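Side-chain contacts in kirola (Actinidia deliciosa, PDB 4IGV), which is a kiwifruit allergen of uncertain biological role and may bind small hydrophobic ligands: residues 26-31 against 56-61; 74-77 against 82-85. One frame throughout, in Å; residues are numbered along the deposited sequence.

Contact 1 (26-31 against 56-61)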
# COMPACT_ATOMS: atom_id res chain seq x y z
N TYR A 26 -5.96 -4.78 9.36
CA TYR A 26 -5.88 -4.72 10.79
C TYR A 26 -4.48 -4.76 11.40
O TYR A 26 -4.31 -4.34 12.57
CB TYR A 26 -6.64 -5.89 11.36
CG TYR A 26 -8.13 -5.74 11.38
CD1 TYR A 26 -8.92 -6.60 10.67
CD2 TYR A 26 -8.72 -4.82 12.21
CE1 TYR A 26 -10.32 -6.52 10.73
CE2 TYR A 26 -10.12 -4.71 12.26
CZ TYR A 26 -10.86 -5.60 11.52
OH TYR A 26 -12.26 -5.50 11.67
N ARG A 27 -3.49 -5.26 10.69
CA ARG A 27 -2.17 -5.45 11.32
C ARG A 27 -1.06 -4.95 10.40
O ARG A 27 -0.04 -5.62 10.19
CB ARG A 27 -1.96 -6.91 11.71
CG ARG A 27 -3.02 -7.49 12.64
CD ARG A 27 -2.71 -8.80 13.28
NE ARG A 27 -1.57 -8.66 14.20
CZ ARG A 27 -0.75 -9.63 14.59
NH1 ARG A 27 -0.97 -10.84 14.15
NH2 ARG A 27 0.27 -9.39 15.42
N LEU A 28 -1.20 -3.71 9.97
CA LEU A 28 -0.33 -3.17 8.95
C LEU A 28 1.11 -3.05 9.44
O LEU A 28 2.07 -3.15 8.67
CB LEU A 28 -0.89 -1.83 8.41
CG LEU A 28 -0.28 -1.28 7.11
CD1 LEU A 28 -0.40 -2.24 5.91
CD2 LEU A 28 -0.91 0.06 6.81
N TYR A 29 1.28 -2.87 10.74
CA TYR A 29 2.57 -2.84 11.37
C TYR A 29 3.42 -4.09 11.11
O TYR A 29 4.65 -4.03 11.19
CB TYR A 29 2.49 -2.59 12.87
CG TYR A 29 1.57 -3.54 13.60
CD1 TYR A 29 2.04 -4.78 14.00
CD2 TYR A 29 0.25 -3.24 13.89
CE1 TYR A 29 1.22 -5.67 14.67
CE2 TYR A 29 -0.57 -4.11 14.55
CZ TYR A 29 -0.08 -5.34 14.93
OH TYR A 29 -0.94 -6.20 15.62
N LEU A 30 2.78 -5.22 10.79
CA LEU A 30 3.57 -6.43 10.51
C LEU A 30 4.48 -6.27 9.28
O LEU A 30 5.43 -7.03 9.13
CB LEU A 30 2.65 -7.63 10.30
CG LEU A 30 1.93 -8.09 11.53
CD1 LEU A 30 0.96 -9.20 11.19
CD2 LEU A 30 2.89 -8.57 12.65
N ILE A 31 4.19 -5.32 8.38
CA ILE A 31 5.00 -5.20 7.16
C ILE A 31 6.39 -4.65 7.45
O ILE A 31 7.30 -4.82 6.62
CB ILE A 31 4.33 -4.42 5.99
CG1 ILE A 31 4.19 -2.92 6.30
CG2 ILE A 31 3.02 -5.16 5.54
CD1 ILE A 31 3.65 -2.06 5.15
N ILE A 56 -2.25 6.89 9.62
CA ILE A 56 -1.10 6.03 9.75
C ILE A 56 0.13 6.75 9.17
O ILE A 56 0.09 7.33 8.06
CB ILE A 56 -1.31 4.66 9.09
CG1 ILE A 56 -2.52 3.97 9.66
CG2 ILE A 56 -0.05 3.78 9.25
CD1 ILE A 56 -2.87 2.67 8.90
N PHE A 57 1.24 6.66 9.90
CA PHE A 57 2.52 7.24 9.45
C PHE A 57 3.44 6.10 9.00
O PHE A 57 3.57 5.12 9.70
CB PHE A 57 3.15 8.01 10.60
CG PHE A 57 4.47 8.69 10.27
CD1 PHE A 57 4.48 9.87 9.52
CD2 PHE A 57 5.65 8.19 10.75
CE1 PHE A 57 5.68 10.50 9.25
CE2 PHE A 57 6.86 8.85 10.47
CZ PHE A 57 6.82 10.02 9.72
N PHE A 58 4.09 6.27 7.82
CA PHE A 58 4.99 5.28 7.27
C PHE A 58 6.38 5.85 7.17
O PHE A 58 6.58 6.98 6.70
CB PHE A 58 4.53 4.87 5.89
CG PHE A 58 3.21 4.17 5.85
CD1 PHE A 58 3.10 2.84 6.00
CD2 PHE A 58 2.03 4.89 5.67
CE1 PHE A 58 1.88 2.18 5.96
CE2 PHE A 58 0.83 4.23 5.63
CZ PHE A 58 0.75 2.90 5.76
N LYS A 59 7.35 5.05 7.62
CA LYS A 59 8.75 5.33 7.39
C LYS A 59 9.20 4.22 6.43
O LYS A 59 9.08 3.04 6.75
CB LYS A 59 9.55 5.25 8.68
CG LYS A 59 9.16 6.31 9.68
CD LYS A 59 10.00 6.17 10.93
CE LYS A 59 11.44 6.46 10.66
NZ LYS A 59 12.20 6.59 11.93
N TYR A 60 9.70 4.60 5.26
CA TYR A 60 10.06 3.66 4.24
C TYR A 60 11.27 4.09 3.45
O TYR A 60 11.74 5.22 3.61
CB TYR A 60 8.83 3.40 3.30
CG TYR A 60 8.36 4.52 2.40
CD1 TYR A 60 8.68 4.55 1.07
CD2 TYR A 60 7.58 5.57 2.88
CE1 TYR A 60 8.21 5.59 0.20
CE2 TYR A 60 7.13 6.60 2.05
CZ TYR A 60 7.42 6.60 0.71
OH TYR A 60 6.98 7.60 -0.12
N THR A 61 11.80 3.18 2.66
CA THR A 61 12.98 3.44 1.89
C THR A 61 12.72 3.01 0.45
O THR A 61 12.29 1.88 0.20
CB THR A 61 14.17 2.67 2.48
OG1 THR A 61 14.43 3.13 3.82
CG2 THR A 61 15.44 2.87 1.64
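Ile-56, the first residue of the strand segment to meet the loop, touches Leu-28 through its end methyl: Ile-56 CD1 lies 3.9 Å from Leu-28 CD2. With CG1 anti to the carbonyl carbon (chi1 -57°) and the chain extended beyond it, CD1 is the atom that reaches the leucine, while CG2 sits over one face of the Phe-58 ring, offset toward the rim. Ile-56 also packs on Val-42 of strand 39-46. Phe-58 follows two residues on. Leu-28 CD2 meets the edge of its ring near the ring plane, 3.5 Å from Phe-58 CZ and 3.6 Å from Phe-58 CE1, and the two side chains cross at about a right angle. It is a small apolar contact resting on one methyl, between backbones whose nearest CA atoms, those of Leu-28 and Ile-56, are 9.3 Å apart. A leucine suits this buried place, because its branched end lets a single methyl meet both an isoleucine methyl and a ring edge.

On the loop side, a type I turn from Arg-27 to Leu-30 carries Leu-28 inward. Its outer part is braced by Arg-27 NE, which donates to Tyr-29 OH at 2.9 Å in the guanidinium plane, while Leu-30 CD1 lies over one guanidinium face. Such packing of the connection between two short helices against the curved antiparallel sheet is consistent with the Bet v 1 fold.

Contact 2 (74-77 against 82-85)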
# COMPACT_ATOMS: atom_id res chain seq x y z
N GLU A 74 -9.26 5.89 3.75
CA GLU A 74 -10.43 6.56 3.19
C GLU A 74 -11.60 5.61 3.04
O GLU A 74 -12.74 6.08 3.00
CB GLU A 74 -10.02 7.14 1.81
CG GLU A 74 -10.95 7.50 0.76
CD GLU A 74 -10.19 8.27 -0.36
OE1 GLU A 74 -9.45 9.23 -0.05
OE2 GLU A 74 -10.44 7.99 -1.52
N ALA A 75 -11.35 4.34 2.81
CA ALA A 75 -12.40 3.37 2.53
C ALA A 75 -11.97 1.99 2.88
O ALA A 75 -10.79 1.64 2.74
CB ALA A 75 -12.78 3.45 1.02
N ILE A 76 -12.94 1.20 3.27
CA ILE A 76 -12.81 -0.24 3.51
C ILE A 76 -14.00 -0.94 2.95
O ILE A 76 -15.12 -0.46 3.16
CB ILE A 76 -12.69 -0.57 5.00
CG1 ILE A 76 -11.38 -0.04 5.52
CG2 ILE A 76 -12.85 -2.09 5.29
CD1 ILE A 76 -11.13 -0.25 6.98
N ASP A 77 -13.79 -2.02 2.19
CA ASP A 77 -14.87 -2.89 1.77
C ASP A 77 -14.52 -4.29 2.21
O ASP A 77 -13.60 -4.90 1.68
CB ASP A 77 -15.10 -2.79 0.28
CG ASP A 77 -16.28 -3.60 -0.16
OD1 ASP A 77 -16.60 -4.64 0.42
OD2 ASP A 77 -16.94 -3.18 -1.15
N SER A 82 -11.00 -4.96 0.30
CA SER A 82 -10.35 -3.77 -0.20
C SER A 82 -10.12 -2.74 0.88
O SER A 82 -10.95 -2.59 1.80
CB SER A 82 -11.22 -3.18 -1.32
OG SER A 82 -10.58 -2.08 -1.94
N VAL A 83 -9.01 -2.04 0.76
CA VAL A 83 -8.70 -0.91 1.66
C VAL A 83 -8.06 0.17 0.81
O VAL A 83 -7.26 -0.11 -0.09
CB VAL A 83 -7.90 -1.34 2.88
CG1 VAL A 83 -6.63 -2.07 2.47
CG2 VAL A 83 -7.60 -0.10 3.81
N THR A 84 -8.52 1.40 1.01
CA THR A 84 -8.06 2.56 0.28
C THR A 84 -7.34 3.54 1.21
O THR A 84 -7.90 3.99 2.21
CB THR A 84 -9.20 3.31 -0.40
OG1 THR A 84 -9.90 2.41 -1.28
CG2 THR A 84 -8.72 4.52 -1.18
N PHE A 85 -6.09 3.84 0.85
CA PHE A 85 -5.22 4.76 1.58
C PHE A 85 -5.06 6.05 0.79
O PHE A 85 -4.79 6.03 -0.42
CB PHE A 85 -3.86 4.15 1.73
CG PHE A 85 -3.83 2.86 2.50
CD1 PHE A 85 -3.72 2.86 3.88
CD2 PHE A 85 -3.90 1.67 1.85
CE1 PHE A 85 -3.71 1.62 4.60
CE2 PHE A 85 -3.88 0.43 2.55
CZ PHE A 85 -3.79 0.42 3.92
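Ile-76 and Val-83 lie side by side and point the same way, as partners in a non-hydrogen-bonded antiparallel pair do; in one of the two modelled conformers of Val-83, its CG2 comes 4.1 Å from Ile-76 CG1. Two beta-branched residues suit this extended backbone, and Tyr-21 of helix 17-25 packs against Ile-76.

The other face carries Ala-75, Thr-84, Asp-77 and Ser-82. Thr-84 presents its two branches to different neighbours: Thr-84 OG1 lies 3.8 Å from Ala-75 CB, whereas Thr-84 CG2 meets the carboxylate end of Glu-74, 3.9 Å from Glu-74 OE2. Glu-74 reaches across this methyl in an extended chain, its carbon atoms running obliquely to the threonine.

Backbone bonds fix the pairing. Ser-82 and Asp-77 exchange two, each 2.9 Å from N to O, and Thr-84 N donates to Ala-75 O. Glu-74 N reaches Thr-84 O at 2.8 Å, more bent at 142°. Beyond the pair, Asp-77 OD1 accepts from Thr-80 N, tying the strand end to the turn. Glu-74 and Ala-75 together facing Thr-84 form a classic beta bulge in a beta hairpin.

From the N terminus, the chain passes through strand 4-12 and helix 17-25 before entering contact 1 at residues 26-31, which lead into helix 30-34. Strand 39-46 follows, then strand 55-62, where contact 1 closes a loop of 24 intervening residues. Strand 65-77 comes next, and contact 2 closes the short hairpin into strand 82-88. The two loops therefore follow in series, neither nesting nor crossing. Contact 1 ties the connection between two short helices to the sheet, contact 2 joins two neighbouring strands within it. Their centres are about 15 Å apart, yet Leu-28 CD2 packs 3.9 Å from Phe-85 CE1, linking the loop of contact 1 to the second strand of contact 2.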